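Local coordinates for glutathione S-transferase (PDB 4GF0), which binds glutathione and, as a member of the glutathione transferase family, probably conjugates it to electrophilic substrates, at the interface of chains A and B. Numbering follows the deposited sequence. Chains: chain A/B, Glutathione S-transferase.

The interface of chains A and B. Residues chain A 69-70, 96, 99-100, 103; chain B 69-70, 73, 99-100, 103.
A:Tyr100 and B:Tyr100 lie face to face across the two-fold axis of a dimer of the kind typical of cytosolic glutathione transferases, in which helix 89-111 of the all-helical C-terminal domain meets its twin and helix 68-78 of the partner's thioredoxin-like domain. The pair illustrates how a two-fold axis makes the same tyrosine each side's stacking partner. The phenol planes are 10° apart with centroids 3.8 Å from each other, yet the side chains point across one another at about a right angle, and the overlap is shifted toward the rims, CZ of each ring lying over the other. In both tyrosines CG stands anti to the carbonyl carbon, beside the backbone N, which directs the ring across the axis. Each hydroxyl passes beyond the partner ring's edge: B:Tyr100 OH lies 3.5 Å from A:Met99 CB, with the methyl CE of the bent methionine chain also beside it.

The second face of each ring is covered by a helix backbone. B:Gly69 CA sits 3.6 Å from the centroid of the A:Tyr100 ring in a CH-pi contact, and A:Gly69 does the same for B:Tyr100, making a four-layer sandwich of glycine, tyrosine, tyrosine, glycine. The glycine brings its alpha carbon close, with no side chain to hold the helix away. At the ring edge, in plane, A:Ala103 CB approaches B:Tyr100 CD1 at 3.7 Å, and B:Ala103 repeats this on A:Tyr100.

At the flank an arginine combines apolar and polar contacts. A:Arg96 CB lies 3.7 Å from B:Ala70 CB, the methyl, and the chain then reaches extended from CG to NE across to B:Asp73, whose side chain it crosses at about a right angle. There the carboxylate carbon lies above one guanidinium face, toward its rim, the planes 33° apart. A:Arg96 NE lies 3.7 Å from B:Asp73 OD2, a salt bridge too long for a direct hydrogen bond. In the guanidinium plane, A:Arg96 NH1 hydrogen-bonds a water at 3.0 Å (156° at the hydrogen), and this water reaches B:Ala70 O, the backbone carbonyl.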
loop_
_atom_site.group_PDB
_atom_site.type_symbol
_atom_site.label_atom_id
_atom_site.label_comp_id
_atom_site.label_asym_id
_atom_site.label_seq_id
_atom_site.Cartn_x
_atom_site.Cartn_y
_atom_site.Cartn_z
ATOM N N GLY A 69 -0.311 -4.660 -3.623
ATOM C CA GLY A 69 0.705 -5.231 -2.750
ATOM C C GLY A 69 0.224 -6.491 -2.055
ATOM O O GLY A 69 0.996 -7.432 -1.837
ATOM N N ALA A 70 -1.055 -6.511 -1.687
ATOM C CA ALA A 70 -1.642 -7.680 -1.037
ATOM C C ALA A 70 -1.721 -8.842 -2.018
ATOM O O ALA A 70 -1.448 -9.994 -1.665
ATOM C CB ALA A 70 -3.039 -7.340 -0.480
ATOM N N ARG A 96 9.306 -5.197 1.021
ATOM C CA ARG A 96 7.997 -4.611 1.329
ATOM C C ARG A 96 8.052 -3.103 1.514
ATOM O O ARG A 96 7.070 -2.412 1.252
ATOM C CB ARG A 96 7.327 -5.298 2.529
ATOM C CG ARG A 96 6.838 -6.703 2.181
ATOM C CD ARG A 96 5.891 -7.264 3.225
ATOM N NE ARG A 96 5.618 -8.662 2.899
ATOM C CZ ARG A 96 6.280 -9.693 3.417
ATOM N NH1 ARG A 96 7.232 -9.491 4.325
ATOM N NH2 ARG A 96 5.986 -10.930 3.025
ATOM N N MET A 99 7.599 -1.785 -1.793
ATOM C CA MET A 99 6.204 -1.943 -2.213
ATOM C C MET A 99 5.285 -0.906 -1.569
ATOM O O MET A 99 4.465 -0.296 -2.245
ATOM C CB MET A 99 5.710 -3.370 -1.955
ATOM C CG MET A 99 6.501 -4.416 -2.738
ATOM S SD MET A 99 6.329 -6.085 -2.052
ATOM C CE MET A 99 4.605 -6.404 -2.379
ATOM N N TYR A 100 5.423 -0.693 -0.269
ATOM C CA TYR A 100 4.589 0.308 0.387
ATOM C C TYR A 100 4.932 1.717 -0.063
ATOM O O TYR A 100 4.044 2.563 -0.132
ATOM C CB TYR A 100 4.657 0.194 1.910
ATOM C CG TYR A 100 3.712 -0.853 2.462
ATOM C CD1 TYR A 100 2.399 -0.534 2.773
ATOM C CD2 TYR A 100 4.136 -2.157 2.672
ATOM C CE1 TYR A 100 1.525 -1.485 3.279
ATOM C CE2 TYR A 100 3.269 -3.123 3.173
ATOM C CZ TYR A 100 1.970 -2.773 3.480
ATOM O OH TYR A 100 1.117 -3.713 3.990
ATOM N N ALA A 103 3.072 2.090 -3.215
ATOM C CA ALA A 103 1.635 2.187 -2.938
ATOM C C ALA A 103 1.205 3.523 -2.337
ATOM O O ALA A 103 0.126 4.030 -2.654
ATOM C CB ALA A 103 1.191 1.043 -2.011
ATOM N N GLY B 69 3.729 -0.453 6.889
ATOM C CA GLY B 69 3.246 -1.771 6.511
ATOM C C GLY B 69 4.369 -2.787 6.435
ATOM O O GLY B 69 4.189 -3.948 6.789
ATOM N N ALA B 70 5.534 -2.359 5.971
ATOM C CA ALA B 70 6.662 -3.272 5.843
ATOM C C ALA B 70 7.177 -3.618 7.237
ATOM O O ALA B 70 7.537 -4.770 7.519
ATOM C CB ALA B 70 7.770 -2.630 5.010
ATOM N N ASP B 73 4.924 -6.221 9.010
ATOM C CA ASP B 73 5.193 -7.592 8.566
ATOM C C ASP B 73 6.545 -8.075 9.106
ATOM O O ASP B 73 6.690 -9.247 9.451
ATOM C CB ASP B 73 5.137 -7.716 7.027
ATOM C CG ASP B 73 3.900 -8.486 6.530
ATOM O OD1 ASP B 73 3.583 -9.592 7.045
ATOM O OD2 ASP B 73 3.246 -7.989 5.593
ATOM N N MET B 99 -4.266 -3.183 5.022
ATOM C CA MET B 99 -3.065 -2.388 5.259
ATOM C C MET B 99 -2.679 -1.520 4.056
ATOM O O MET B 99 -2.369 -0.332 4.208
ATOM C CB MET B 99 -1.907 -3.309 5.679
ATOM C CG MET B 99 -2.135 -3.977 7.041
ATOM S SD MET B 99 -1.129 -5.481 7.230
ATOM C CE MET B 99 0.481 -4.717 7.451
ATOM N N TYR B 100 -2.709 -2.091 2.859
ATOM C CA TYR B 100 -2.409 -1.291 1.668
ATOM C C TYR B 100 -3.492 -0.260 1.380
ATOM O O TYR B 100 -3.208 0.813 0.840
ATOM C CB TYR B 100 -2.185 -2.174 0.436
ATOM C CG TYR B 100 -0.784 -2.750 0.359
ATOM C CD1 TYR B 100 0.255 -2.017 -0.200
ATOM C CD2 TYR B 100 -0.500 -4.015 0.860
ATOM C CE1 TYR B 100 1.547 -2.532 -0.273
ATOM C CE2 TYR B 100 0.795 -4.543 0.785
ATOM C CZ TYR B 100 1.804 -3.798 0.214
ATOM O OH TYR B 100 3.078 -4.325 0.130
ATOM N N ALA B 103 -2.591 2.541 3.577
ATOM C CA ALA B 103 -1.372 3.203 3.098
ATOM C C ALA B 103 -1.618 4.076 1.872
ATOM O O ALA B 103 -1.037 5.157 1.744
ATOM C CB ALA B 103 -0.288 2.160 2.774
HETATM O O HOH W 1 8.272 -7.143 5.827
#